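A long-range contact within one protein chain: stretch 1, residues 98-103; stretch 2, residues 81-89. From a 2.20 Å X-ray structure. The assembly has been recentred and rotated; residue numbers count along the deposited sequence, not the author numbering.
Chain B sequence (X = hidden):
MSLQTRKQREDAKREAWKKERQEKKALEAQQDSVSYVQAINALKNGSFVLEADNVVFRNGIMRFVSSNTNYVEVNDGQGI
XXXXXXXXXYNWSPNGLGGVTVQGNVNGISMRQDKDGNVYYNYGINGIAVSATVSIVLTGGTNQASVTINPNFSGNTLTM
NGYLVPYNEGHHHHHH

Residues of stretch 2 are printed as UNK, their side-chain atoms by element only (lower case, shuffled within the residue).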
ATOM      1  N   GLY B  98      13.116 -16.403   3.793  1.00 99.94           N
ATOM      2  CA  GLY B  98      12.976 -17.835   3.553  1.00 99.78           C
ATOM      3  C   GLY B  98      11.547 -18.221   3.225  1.00 98.56           C
ATOM      4  O   GLY B  98      10.791 -18.644   4.105  1.00 98.27           O
ATOM      5  N   GLY B  99      11.183 -18.077   1.953  1.00 96.37           N
ATOM      6  CA  GLY B  99       9.820 -18.343   1.501  1.00 93.86           C
ATOM      7  C   GLY B  99       9.747 -19.225   0.270  1.00 91.76           C
ATOM      8  O   GLY B  99       9.885 -20.446   0.361  1.00 92.60           O
ATOM      9  N   VAL B 100       9.515 -18.600  -0.881  1.00 90.34           N
ATOM     10  CA  VAL B 100       9.483 -19.304  -2.164  1.00 89.20           C
ATOM     11  C   VAL B 100      10.171 -18.520  -3.271  1.00 87.11           C
ATOM     12  O   VAL B 100      10.156 -17.287  -3.281  1.00 84.87           O
ATOM     13  CB  VAL B 100       8.043 -19.646  -2.631  1.00 91.00           C
ATOM     14  CG1 VAL B 100       7.624 -21.034  -2.145  1.00 92.48           C
ATOM     15  CG2 VAL B 100       7.055 -18.571  -2.203  1.00 90.59           C
ATOM     16  N   THR B 101      10.775 -19.261  -4.197  1.00 86.18           N
ATOM     17  CA  THR B 101      11.367 -18.697  -5.398  1.00 84.90           C
ATOM     18  C   THR B 101      10.739 -19.386  -6.602  1.00 83.39           C
ATOM     19  O   THR B 101      11.116 -20.504  -6.960  1.00 87.12           O
ATOM     20  CB  THR B 101      12.903 -18.873  -5.423  1.00 84.85           C
ATOM     21  OG1 THR B 101      13.465 -18.381  -4.201  1.00 87.99           O
ATOM     22  CG2 THR B 101      13.516 -18.117  -6.600  1.00 83.82           C
ATOM     23  N   VAL B 102       9.756 -18.719  -7.198  1.00 80.26           N
ATOM     24  CA  VAL B 102       9.123 -19.194  -8.420  1.00 76.07           C
ATOM     25  C   VAL B 102       9.922 -18.636  -9.594  1.00 75.62           C
ATOM     26  O   VAL B 102       9.710 -17.499 -10.015  1.00 76.27           O
ATOM     27  CB  VAL B 102       7.630 -18.760  -8.514  1.00 75.11           C
ATOM     28  CG1 VAL B 102       6.916 -19.500  -9.637  1.00 70.74           C
ATOM     29  CG2 VAL B 102       6.910 -18.989  -7.193  1.00 69.03           C
ATOM     30  N   GLN B 103      10.861 -19.434 -10.096  1.00 77.11           N
ATOM     31  CA  GLN B 103      11.701 -19.050 -11.233  1.00 76.43           C
ATOM     32  C   GLN B 103      11.373 -19.922 -12.442  1.00 75.37           C
ATOM     33  O   GLN B 103      11.026 -21.093 -12.285  1.00 74.19           O
ATOM     34  CB  GLN B 103      13.192 -19.133 -10.868  1.00 76.18           C
ATOM     35  CG  GLN B 103      13.691 -20.537 -10.492  1.00 83.72           C
ATOM     36  CD  GLN B 103      14.780 -20.533  -9.432  1.00 83.63           C
ATOM     37  OE1 GLN B 103      14.746 -21.338  -8.499  1.00 73.30           O
ATOM     38  NE2 GLN B 103      15.748 -19.629  -9.568  1.00 89.00           N
ATOM     39  N   UNK B  81       9.592 -14.833  -9.244  1.00 57.20           N
ATOM     40  CA  UNK B  81       8.785 -14.363  -8.123  1.00 56.57           C
ATOM     41  C   UNK B  81       9.515 -14.736  -6.837  1.00 56.76           C
ATOM     42  O   UNK B  81       9.663 -15.917  -6.519  1.00 54.63           O
ATOM     43  c   UNK B  81       5.415 -15.510  -9.675  1.00 59.32           C
ATOM     44  c   UNK B  81       6.599 -14.610  -9.395  1.00 52.45           C
ATOM     45  c   UNK B  81       7.359 -14.974  -8.116  1.00 57.85           C
ATOM     46  c   UNK B  81       6.593 -14.530  -6.870  1.00 54.09           C
ATOM     47  N   UNK B  82       9.983 -13.725  -6.111  1.00 59.25           N
ATOM     48  CA  UNK B  82      10.645 -13.933  -4.826  1.00 61.20           C
ATOM     49  C   UNK B  82       9.878 -13.260  -3.690  1.00 63.65           C
ATOM     50  O   UNK B  82       9.568 -12.067  -3.758  1.00 65.75           O
ATOM     51  o   UNK B  82      13.940 -15.722  -4.271  1.00 68.13           O
ATOM     52  n   UNK B  82      12.779 -15.751  -2.351  1.00 62.94           N
ATOM     53  c   UNK B  82      12.899 -13.678  -3.603  1.00 61.69           C
ATOM     54  c   UNK B  82      12.082 -13.403  -4.869  1.00 61.33           C
ATOM     55  c   UNK B  82      13.248 -15.145  -3.438  1.00 63.07           C
ATOM     56  N   UNK B  83       9.577 -14.034  -2.652  1.00 62.33           N
ATOM     57  CA  UNK B  83       9.006 -13.493  -1.423  1.00 64.05           C
ATOM     58  C   UNK B  83       9.580 -14.198  -0.186  1.00 65.72           C
ATOM     59  O   UNK B  83      10.079 -15.322  -0.276  1.00 66.60           O
ATOM     60  c   UNK B  83       6.866 -14.900  -1.252  1.00 56.47           C
ATOM     61  c   UNK B  83       7.445 -13.502  -1.444  1.00 63.63           C
ATOM     62  o   UNK B  83       6.942 -12.618  -0.434  1.00 63.89           O
ATOM     63  N   UNK B  84       9.513 -13.522   0.957  1.00 65.05           N
ATOM     64  CA  UNK B  84      10.067 -14.043   2.208  1.00 66.62           C
ATOM     65  C   UNK B  84       9.076 -14.899   3.006  1.00 68.42           C
ATOM     66  O   UNK B  84       9.387 -15.351   4.113  1.00 73.81           O
ATOM     67  c   UNK B  84      10.597 -12.891   3.067  1.00 62.32           C
ATOM     68  N   UNK B  85       7.893 -15.115   2.441  1.00 69.41           N
ATOM     69  CA  UNK B  85       6.892 -15.974   3.062  1.00 70.41           C
ATOM     70  C   UNK B  85       6.759 -17.296   2.314  1.00 74.27           C
ATOM     71  O   UNK B  85       7.233 -17.433   1.186  1.00 72.16           O
ATOM     72  c   UNK B  85       5.797 -12.149   5.250  1.00 65.11           C
ATOM     73  c   UNK B  85       5.790 -11.154   4.294  1.00 62.63           C
ATOM     74  c   UNK B  85       5.627 -13.822   3.531  1.00 66.77           C
ATOM     75  c   UNK B  85       5.538 -15.264   3.119  1.00 69.56           C
ATOM     76  c   UNK B  85       5.701 -11.487   2.957  1.00 55.71           C
ATOM     77  c   UNK B  85       5.620 -12.814   2.580  1.00 57.65           C
ATOM     78  c   UNK B  85       5.716 -13.474   4.869  1.00 64.98           C
ATOM     79  N   UNK B  86       6.112 -18.267   2.949  1.00 78.84           N
ATOM     80  CA  UNK B  86       6.417 -19.674   2.714  1.00 82.80           C
ATOM     81  C   UNK B  86       5.492 -20.269   1.657  1.00 83.81           C
ATOM     82  O   UNK B  86       5.925 -20.594   0.553  1.00 86.11           O
ATOM     83  c   UNK B  86       6.751 -21.933   3.767  1.00 85.65           C
ATOM     84  c   UNK B  86       6.302 -20.501   4.008  1.00 84.46           C
ATOM     85  o   UNK B  86       7.119 -19.913   5.029  1.00 88.08           O
ATOM     86  N   UNK B  87       4.217 -20.409   2.005  1.00 83.66           N
ATOM     87  CA  UNK B  87       3.167 -20.584   1.010  1.00 83.93           C
ATOM     88  C   UNK B  87       2.284 -19.347   0.880  1.00 81.44           C
ATOM     89  O   UNK B  87       1.070 -19.416   1.076  1.00 81.51           O
ATOM     90  n   UNK B  87       1.274 -23.633   0.139  1.00 96.65           N
ATOM     91  c   UNK B  87       2.348 -22.860   0.253  1.00 93.21           C
ATOM     92  c   UNK B  87       2.310 -21.808   1.344  1.00 86.52           C
ATOM     93  o   UNK B  87       3.330 -22.977  -0.480  1.00100.79           O
ATOM     94  N   UNK B  88       2.901 -18.218   0.547  1.00 78.24           N
ATOM     95  CA  UNK B  88       2.184 -16.953   0.448  1.00 76.61           C
ATOM     96  C   UNK B  88       1.269 -16.743   1.651  1.00 75.55           C
ATOM     97  O   UNK B  88       0.160 -16.226   1.517  1.00 75.74           O
ATOM     98  c   UNK B  88       2.199 -18.580  -2.515  1.00 75.52           C
ATOM     99  c   UNK B  88       3.576 -16.640  -3.910  1.00 64.28           C
ATOM    100  c   UNK B  88       1.370 -16.898  -0.847  1.00 75.91           C
ATOM    101  c   UNK B  88       2.922 -18.922  -3.642  1.00 70.64           C
ATOM    102  c   UNK B  88       3.611 -17.951  -4.340  1.00 73.98           C
ATOM    103  c   UNK B  88       2.852 -16.303  -2.781  1.00 68.93           C
ATOM    104  c   UNK B  88       2.156 -17.268  -2.072  1.00 73.97           C
ATOM    105  N   UNK B  89       1.743 -17.146   2.825  1.00 73.07           N
ATOM    106  CA  UNK B  89       1.039 -16.866   4.075  1.00 72.96           C
ATOM    107  C   UNK B  89       2.027 -16.141   4.991  1.00 70.80           C
ATOM    108  O   UNK B  89       3.209 -16.479   5.011  1.00 72.10           O
ATOM    109  c   UNK B  89      -0.104 -17.924   6.118  1.00 78.27           C
ATOM    110  c   UNK B  89       0.495 -18.182   4.737  1.00 74.18           C
ATOM    111  c   UNK B  89      -0.549 -18.854   3.847  1.00 68.02           C
TER

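Position 81 carries four side-chain carbons, forked at the first, with one arm two carbons long. Its CB lies 3.8 Å from CB of Val-102, and its backbone pairs with the same residue: N of position 81 donates to O of Val-102 (2.8 Å), and Val-102 N returns a bond to O of position 81 (2.9 Å). A fork at CB with unequal arms identifies Ile-81.

Position 82 has three carbons in a row, the third bearing one oxygen and one nitrogen, which makes a terminal amide. That end swings back to Thr-101, whose OG1 lies 2.7 Å from the amide oxygen and donates a hydrogen bond to it. The chain length gives Gln-82.

At position 83 one carbon holds an oxygen and a second carbon. The methyl meets CG2 of Val-100 at 3.8 Å, while the oxygen is hydrogen-bonded elsewhere in the structure. This is Thr-83. Its backbone forms two weak hydrogen bonds with Val-100, N to O of Val-100 and O to N of Val-100, each 3.4 Å.

Position 84 has a single carbon, directed away from stretch 1; it is Ala-84. Position 85 has one carbon followed by a six-carbon ring, with no oxygen, and points away too: Phe-85.

Position 86 repeats the pattern of one carbon carrying an oxygen and a carbon. Its oxygen stands 4.0 Å from O of Gly-98, and its CA lies 3.9 Å from CA of Gly-99; it is Thr-86. Position 87 has two carbons, the second with one oxygen and one nitrogen, a shorter amide than Gln-82 and hence Asn-87; its side chain does not touch stretch 1.

Position 88 again shows one carbon and a six-carbon ring, but this ring reaches stretch 1. Named Phe-88, it places CZ 4.1 Å from CG2 of Val-100, which lies over one face, while CG2 of Val-102 sits at the edge. Position 89, three carbons forked at the first, is out of reach: Val-89.

The contact is an antiparallel strand pairing that loosens toward the turn. The short bonds between Ile-81 and Val-102 give way to the weak pair joining Thr-83 and Val-100. On one face, Ile-81, Thr-83, Val-100 and Val-102 gather their side chains, with Phe-88 extending the apolar patch; on the other, Gln-82 and Thr-101 make a polar link. Gly-99 passes close to the backbone, where a CB would collide with O of Thr-83.

Stretch 2 81-89: IQTAFTNFV
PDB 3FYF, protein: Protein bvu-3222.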